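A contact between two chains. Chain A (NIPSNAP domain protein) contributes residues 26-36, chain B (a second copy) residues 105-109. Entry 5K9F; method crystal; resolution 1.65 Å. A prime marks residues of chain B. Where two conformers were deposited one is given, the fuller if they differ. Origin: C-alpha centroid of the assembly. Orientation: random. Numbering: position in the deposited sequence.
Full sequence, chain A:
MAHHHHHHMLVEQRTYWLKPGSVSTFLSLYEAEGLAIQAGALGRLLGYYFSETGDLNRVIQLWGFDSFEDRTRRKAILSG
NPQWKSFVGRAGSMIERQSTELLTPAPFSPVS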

# COMPACT_ATOMS: atom_id res chain seq x y z
N PHE A 26 -14.87 -17.80 13.36
CA PHE A 26 -15.31 -16.49 13.82
C PHE A 26 -16.79 -16.28 13.53
O PHE A 26 -17.54 -15.83 14.40
N LEU A 27 -17.22 -16.59 12.31
CA LEU A 27 -18.61 -16.33 11.94
C LEU A 27 -19.57 -17.19 12.76
O LEU A 27 -20.65 -16.73 13.12
N SER A 28 -19.20 -18.44 13.03
CA SER A 28 -20.05 -19.29 13.86
C SER A 28 -20.14 -18.77 15.28
O SER A 28 -21.23 -18.75 15.87
N LEU A 29 -19.01 -18.36 15.86
CA LEU A 29 -19.00 -17.85 17.22
C LEU A 29 -19.77 -16.54 17.32
O LEU A 29 -20.53 -16.32 18.27
N TYR A 30 -19.57 -15.65 16.34
CA TYR A 30 -20.30 -14.38 16.31
C TYR A 30 -21.81 -14.61 16.20
O TYR A 30 -22.59 -14.01 16.95
N GLU A 31 -22.24 -15.48 15.28
CA GLU A 31 -23.68 -15.68 15.13
C GLU A 31 -24.29 -16.22 16.42
O GLU A 31 -25.41 -15.85 16.79
N ALA A 32 -23.55 -17.08 17.12
CA ALA A 32 -24.10 -17.70 18.32
C ALA A 32 -24.08 -16.77 19.53
O ALA A 32 -24.97 -16.85 20.38
N GLU A 33 -23.08 -15.88 19.63
CA GLU A 33 -22.82 -15.15 20.86
C GLU A 33 -22.75 -13.63 20.72
O GLU A 33 -22.84 -12.94 21.74
N GLY A 34 -22.61 -13.09 19.51
CA GLY A 34 -22.41 -11.66 19.34
C GLY A 34 -23.44 -10.92 18.51
O GLY A 34 -23.70 -9.74 18.75
N LEU A 35 -24.05 -11.62 17.54
CA LEU A 35 -24.93 -10.96 16.57
C LEU A 35 -26.13 -10.29 17.25
O LEU A 35 -26.43 -9.12 16.99
N ALA A 36 -26.85 -11.03 18.10
CA ALA A 36 -28.06 -10.46 18.68
C ALA A 36 -27.74 -9.23 19.52
O ALA A 36 -28.46 -8.23 19.47
N PRO B 105 -22.00 -13.50 1.44
CA PRO B 105 -22.71 -13.15 2.67
C PRO B 105 -22.59 -14.25 3.71
O PRO B 105 -22.66 -15.45 3.39
N ALA B 106 -22.41 -13.84 4.97
CA ALA B 106 -22.61 -14.74 6.09
C ALA B 106 -24.07 -15.21 6.10
O ALA B 106 -24.95 -14.54 5.55
N PRO B 107 -24.34 -16.37 6.70
CA PRO B 107 -25.72 -16.90 6.69
C PRO B 107 -26.76 -15.95 7.26
O PRO B 107 -27.92 -15.97 6.82
N PHE B 108 -26.39 -15.14 8.24
CA PHE B 108 -27.29 -14.22 8.93
C PHE B 108 -27.32 -12.83 8.30
O PHE B 108 -28.03 -11.95 8.81
N SER B 109 -26.56 -12.60 7.23
CA SER B 109 -26.58 -11.30 6.57
C SER B 109 -27.97 -11.05 5.98
O SER B 109 -28.63 -11.99 5.51

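Which side chain makes the bump in this contact? It is Phe108′, carried on a type I beta turn from Ala106′ to Ser109′ that is closed by a hydrogen bond from Ser109′ N to Ala106′ O (3.0 Å). With chi1 at 55° (p) and chi2 at 83°, its ring reaches across to the helix of chain A. It gives up 123 Å² to the other stretch, far more than any other residue here.

What forms the hollow that receives it? Leu27, Tyr30, Glu31 and Leu35 all direct their CA-to-CB bonds toward chain B; successive turns of helix, with Leu35 following Gly34, where the backbone leaves helical phi/psi, bring them to one side. Tyr30 (chi1 t) comes nearest, its CD2 lying 3.5 Å from Phe108′ CZ, which meets the tyrosine ring at its edge. The two rings are oblique, their planes at 51° and centroids 5.5 Å apart. Leu35 (t, p) closes on the base of the phenylalanine, with CD2 3.6 Å from Phe108′ CB.

How is the rest of the turn accommodated? Leu27 (m, t) packs against both the ring and the start of the turn: its CD2 lies 4.3 Å from Phe108′ CZ and also 4.3 Å from Ala106′ CB. The small methyl of Ala106′ thus packs against leucine beside the larger aromatic bump.

Do polar groups pin the two surfaces together? No hydrogen bond crosses between these stretches, so shape and apolar packing dominate. Glu31, exposed and extended through chi1 and chi2 (both t), brings its carboxylate to the phenylalanine. Its OE1 sits 3.7 Å from Phe108′ CD2, near the plane of that ring at its edge, while Pro107′ CB lies a looser 4.3 Å from the same Glu31 OE1.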

# COMPACT_ATOMS: atom_id res chain seq x y z
CB PHE A 26 -14.47 -15.39 13.15
CG PHE A 26 -14.84 -14.00 13.58
CD1 PHE A 26 -15.84 -13.29 12.91
CD2 PHE A 26 -14.21 -13.39 14.65
CE1 PHE A 26 -16.20 -12.03 13.30
CE2 PHE A 26 -14.55 -12.12 15.05
CZ PHE A 26 -15.55 -11.43 14.38
CB LEU A 27 -18.83 -16.57 10.44
CG LEU A 27 -18.16 -15.52 9.54
CD1 LEU A 27 -18.36 -15.91 8.08
CD2 LEU A 27 -18.71 -14.12 9.83
CB SER A 28 -19.52 -20.72 13.85
OG SER A 28 -19.69 -21.31 12.58
CB LEU A 29 -17.56 -17.67 17.69
CG LEU A 29 -17.30 -17.28 19.14
CD1 LEU A 29 -17.82 -18.32 20.11
CD2 LEU A 29 -15.81 -17.06 19.33
CB TYR A 30 -19.79 -13.52 15.14
CG TYR A 30 -20.60 -12.24 14.97
CD1 TYR A 30 -20.44 -11.17 15.85
CD2 TYR A 30 -21.53 -12.11 13.95
CE1 TYR A 30 -21.18 -10.01 15.70
CE2 TYR A 30 -22.27 -10.95 13.79
CZ TYR A 30 -22.09 -9.90 14.67
OH TYR A 30 -22.83 -8.74 14.51
CB GLU A 31 -23.98 -16.63 13.96
CG GLU A 31 -25.48 -16.76 13.69
CD GLU A 31 -25.82 -17.65 12.50
OE1 GLU A 31 -24.90 -18.12 11.80
OE2 GLU A 31 -27.03 -17.88 12.27
CB ALA A 32 -23.34 -18.98 18.64
CB GLU A 33 -21.50 -15.62 21.49
CG GLU A 33 -21.42 -17.12 21.74
CD GLU A 33 -20.19 -17.51 22.55
OE1 GLU A 33 -19.43 -16.61 22.95
OE2 GLU A 33 -20.00 -18.72 22.79
CB LEU A 35 -25.41 -11.98 15.53
CG LEU A 35 -26.50 -11.50 14.58
CD1 LEU A 35 -26.03 -10.31 13.74
CD2 LEU A 35 -26.95 -12.65 13.70
CB ALA A 36 -28.79 -11.51 19.52
CB PRO B 105 -24.16 -12.98 2.21
CG PRO B 105 -24.10 -12.83 0.72
CD PRO B 105 -22.90 -13.61 0.28
CB ALA B 106 -22.25 -14.04 7.39
CB PRO B 107 -25.60 -18.18 7.52
CG PRO B 107 -24.17 -18.59 7.38
CD PRO B 107 -23.37 -17.32 7.26
CB PHE B 108 -26.85 -14.10 10.40
CG PHE B 108 -25.41 -13.69 10.55
CD1 PHE B 108 -25.05 -12.35 10.48
CD2 PHE B 108 -24.41 -14.63 10.72
CE1 PHE B 108 -23.72 -11.96 10.58
CE2 PHE B 108 -23.08 -14.25 10.83
CZ PHE B 108 -22.74 -12.91 10.76
CB SER B 109 -25.51 -11.26 5.47
OG SER B 109 -25.37 -9.97 4.88